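Local coordinates for De novo designed switch protein caging a hemagglutinin binder (sCageHA267_1S) (Synthetic construct, PDB 7CBC) that probably acts as a switchable biosensor component, a designed helical-bundle cage that holds a small hemagglutinin-binding domain in a closed state, at residues Ala226-Leu231 with Arg257-Ile262. Numbering follows the deposited sequence.
Sequences AQLQEL and RESKRI
Ile262 meets Leu231 and Leu228 with different branches. With CG1 beside the backbone N and anti to the carbonyl carbon (chi1 -79°), Ile262 CD1 reaches tip to tip against Leu231 CD1 at 3.7 Å and also touches the CB of Gln227. Ile262 CG2 lies 3.8 Å from Leu228 CD2, the two side chains passing alongside and pointing opposite ways. Ser259 faces both leucines, its OG 3.6 Å from Leu228 CD2 and from Leu231 CD1; that hydroxyl is satisfied by Gln34 NE2 of helix 3-46 and by the Ser255 carbonyl oxygen. Helix 3-46 also packs on Leu228 through Met30 and Gln34.

At the outer side, Glu258 lays CB 3.8 Å from Leu231 CD1, with its CG against the same methyl, while its bent chain (chi2 66°) carries the carboxylate to Arg261 on the same helix. Arg261 NE (3.0 Å) and NH2 (3.1 Å) both hold Glu258 OE2, which lies close to the guanidinium plane; NE meets it from above the carboxylate plane, NH2 nearly along the C-O bond. An alanine here would probably leave the Arg261 guanidinium without its carboxylate mate and Leu231 CD1 without the CG contact.

The axes of segments 226-231 and 257-262, on helices 195-239 and 245-268 of the designed bundle, run antiparallel (173°) with a closest approach of 10.0 Å. No hydrogen bond crosses between the segments: van der Waals packing of methyls against aliphatic carbons and the Ser259 hydroxyl makes the contact, with the salt bridge confined to one helix.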
ATOM      1  N   ALA A 226      -8.661  -0.650   8.143  1.00 29.40           N
ATOM      2  CA  ALA A 226      -9.980  -0.382   8.716  1.00 24.01           C
ATOM      3  C   ALA A 226     -10.585  -1.635   9.345  1.00 34.24           C
ATOM      4  O   ALA A 226     -11.075  -1.595  10.484  1.00 32.84           O
ATOM      5  CB  ALA A 226     -10.912   0.194   7.659  1.00 31.02           C
ATOM      6  N   GLN A 227     -10.557  -2.762   8.629  1.00 31.75           N
ATOM      7  CA  GLN A 227     -11.085  -4.000   9.205  1.00 34.05           C
ATOM      8  C   GLN A 227     -10.325  -4.406  10.466  1.00 36.46           C
ATOM      9  O   GLN A 227     -10.931  -4.883  11.439  1.00 33.58           O
ATOM     10  CB  GLN A 227     -11.045  -5.116   8.173  1.00 31.89           C
ATOM     11  CG  GLN A 227     -12.187  -5.050   7.185  1.00 36.34           C
ATOM     12  CD  GLN A 227     -12.017  -6.053   6.063  1.00 43.64           C
ATOM     13  OE1 GLN A 227     -10.962  -6.116   5.432  1.00 43.67           O
ATOM     14  NE2 GLN A 227     -13.052  -6.851   5.813  1.00 54.50           N
ATOM     15  N   LEU A 228      -9.000  -4.231  10.473  1.00 28.72           N
ATOM     16  CA  LEU A 228      -8.235  -4.535  11.676  1.00 36.59           C
ATOM     17  C   LEU A 228      -8.649  -3.642  12.841  1.00 32.91           C
ATOM     18  O   LEU A 228      -8.706  -4.094  13.989  1.00 32.10           O
ATOM     19  CB  LEU A 228      -6.745  -4.387  11.403  1.00 31.52           C
ATOM     20  CG  LEU A 228      -6.092  -5.571  10.705  1.00 35.31           C
ATOM     21  CD1 LEU A 228      -4.586  -5.423  10.804  1.00 37.57           C
ATOM     22  CD2 LEU A 228      -6.559  -6.898  11.279  1.00 35.38           C
ATOM     23  N   GLN A 229      -8.932  -2.367  12.571  1.00 32.85           N
ATOM     24  CA  GLN A 229      -9.285  -1.465  13.657  1.00 32.76           C
ATOM     25  C   GLN A 229     -10.698  -1.712  14.164  1.00 37.07           C
ATOM     26  O   GLN A 229     -10.984  -1.420  15.326  1.00 35.62           O
ATOM     27  CB  GLN A 229      -9.119  -0.014  13.216  1.00 31.36           C
ATOM     28  CG  GLN A 229      -9.360   1.019  14.300  1.00 34.76           C
ATOM     29  CD  GLN A 229      -8.358   0.971  15.453  1.00 33.99           C
ATOM     30  OE1 GLN A 229      -7.296   0.342  15.366  1.00 30.05           O
ATOM     31  NE2 GLN A 229      -8.691   1.662  16.536  1.00 31.67           N
ATOM     32  N   GLU A 230     -11.598  -2.239  13.327  1.00 36.30           N
ATOM     33  CA  GLU A 230     -12.906  -2.633  13.847  1.00 39.27           C
ATOM     34  C   GLU A 230     -12.791  -3.824  14.794  1.00 39.25           C
ATOM     35  O   GLU A 230     -13.441  -3.851  15.845  1.00 41.86           O
ATOM     36  CB  GLU A 230     -13.871  -2.945  12.706  1.00 42.59           C
ATOM     37  CG  GLU A 230     -14.584  -1.722  12.151  1.00 46.99           C
ATOM     38  CD  GLU A 230     -15.979  -1.546  12.729  1.00 56.59           C
ATOM     39  OE1 GLU A 230     -16.129  -0.831  13.748  1.00 60.13           O
ATOM     40  OE2 GLU A 230     -16.931  -2.131  12.162  1.00 57.33           O
ATOM     41  N   LEU A 231     -11.962  -4.811  14.450  1.00 38.65           N
ATOM     42  CA  LEU A 231     -11.651  -5.869  15.407  1.00 38.81           C
ATOM     43  C   LEU A 231     -11.114  -5.297  16.705  1.00 39.85           C
ATOM     44  O   LEU A 231     -11.503  -5.739  17.799  1.00 41.23           O
ATOM     45  CB  LEU A 231     -10.627  -6.840  14.828  1.00 38.87           C
ATOM     46  CG  LEU A 231     -11.071  -7.856  13.785  1.00 41.37           C
ATOM     47  CD1 LEU A 231      -9.939  -8.837  13.565  1.00 45.12           C
ATOM     48  CD2 LEU A 231     -12.334  -8.578  14.238  1.00 43.72           C
ATOM     49  N   ARG A 257      -7.123 -14.941  15.171  1.00 50.69           N
ATOM     50  CA  ARG A 257      -7.424 -15.728  13.976  1.00 48.26           C
ATOM     51  C   ARG A 257      -7.976 -14.857  12.854  1.00 45.12           C
ATOM     52  O   ARG A 257      -7.601 -15.030  11.688  1.00 44.34           O
ATOM     53  CB  ARG A 257      -8.417 -16.843  14.303  1.00 51.31           C
ATOM     54  CG  ARG A 257      -7.842 -18.009  15.096  1.00 52.90           C
ATOM     55  CD  ARG A 257      -8.834 -19.167  15.140  1.00 54.28           C
ATOM     56  NE  ARG A 257     -10.186 -18.744  15.514  1.00 48.35           N
ATOM     57  CZ  ARG A 257     -10.653 -18.726  16.759  1.00 52.63           C
ATOM     58  NH1 ARG A 257      -9.873 -19.095  17.770  1.00 48.42           N
ATOM     59  NH2 ARG A 257     -11.901 -18.332  16.994  1.00 49.60           N
ATOM     60  N   GLU A 258      -8.875 -13.921  13.181  1.00 42.83           N
ATOM     61  CA  GLU A 258      -9.471 -13.097  12.131  1.00 47.29           C
ATOM     62  C   GLU A 258      -8.486 -12.051  11.622  1.00 42.95           C
ATOM     63  O   GLU A 258      -8.478 -11.733  10.427  1.00 41.71           O
ATOM     64  CB  GLU A 258     -10.757 -12.437  12.632  1.00 46.12           C
ATOM     65  CG  GLU A 258     -11.591 -11.729  11.537  1.00 42.93           C
ATOM     66  CD  GLU A 258     -12.186 -12.683  10.495  1.00 45.28           C
ATOM     67  OE1 GLU A 258     -12.480 -12.225   9.367  1.00 45.82           O
ATOM     68  OE2 GLU A 258     -12.362 -13.886  10.800  1.00 45.51           O
ATOM     69  N   SER A 259      -7.645 -11.507  12.509  1.00 43.77           N
ATOM     70  CA  SER A 259      -6.570 -10.625  12.062  1.00 41.58           C
ATOM     71  C   SER A 259      -5.685 -11.313  11.032  1.00 41.62           C
ATOM     72  O   SER A 259      -5.290 -10.701  10.032  1.00 40.75           O
ATOM     73  CB  SER A 259      -5.728 -10.159  13.253  1.00 40.83           C
ATOM     74  OG  SER A 259      -6.417  -9.187  14.011  1.00 38.90           O
ATOM     75  N   LYS A 260      -5.363 -12.590  11.254  1.00 40.03           N
ATOM     76  CA  LYS A 260      -4.555 -13.304  10.274  1.00 43.23           C
ATOM     77  C   LYS A 260      -5.326 -13.514   8.977  1.00 44.93           C
ATOM     78  O   LYS A 260      -4.741 -13.439   7.891  1.00 38.65           O
ATOM     79  CB  LYS A 260      -4.066 -14.632  10.859  1.00 45.20           C
ATOM     80  CG  LYS A 260      -3.173 -14.469  12.107  1.00 43.94           C
ATOM     81  CD  LYS A 260      -2.094 -13.369  11.928  1.00 49.43           C
ATOM     82  CE  LYS A 260      -2.337 -12.145  12.850  1.00 51.64           C
ATOM     83  NZ  LYS A 260      -1.470 -10.937  12.556  1.00 42.24           N
ATOM     84  N   ARG A 261      -6.643 -13.726   9.065  1.00 39.62           N
ATOM     85  CA  ARG A 261      -7.446 -13.879   7.858  1.00 43.36           C
ATOM     86  C   ARG A 261      -7.574 -12.565   7.095  1.00 43.68           C
ATOM     87  O   ARG A 261      -7.649 -12.572   5.862  1.00 36.79           O
ATOM     88  CB  ARG A 261      -8.826 -14.430   8.212  1.00 40.41           C
ATOM     89  CG  ARG A 261      -8.802 -15.913   8.523  1.00 43.62           C
ATOM     90  CD  ARG A 261     -10.183 -16.525   8.460  1.00 45.08           C
ATOM     91  NE  ARG A 261     -10.937 -16.253   9.677  1.00 47.85           N
ATOM     92  CZ  ARG A 261     -10.897 -17.015  10.766  1.00 49.80           C
ATOM     93  NH1 ARG A 261     -10.135 -18.103  10.792  1.00 53.19           N
ATOM     94  NH2 ARG A 261     -11.611 -16.684  11.830  1.00 47.00           N
ATOM     95  N   ILE A 262      -7.611 -11.439   7.808  1.00 42.35           N
ATOM     96  CA  ILE A 262      -7.691 -10.137   7.159  1.00 36.53           C
ATOM     97  C   ILE A 262      -6.379  -9.816   6.455  1.00 40.86           C
ATOM     98  O   ILE A 262      -6.361  -9.457   5.268  1.00 37.54           O
ATOM     99  CB  ILE A 262      -8.072  -9.064   8.195  1.00 36.85           C
ATOM    100  CG1 ILE A 262      -9.581  -9.111   8.468  1.00 33.92           C
ATOM    101  CG2 ILE A 262      -7.615  -7.683   7.749  1.00 31.90           C
ATOM    102  CD1 ILE A 262      -9.971  -8.667   9.881  1.00 36.70           C
TER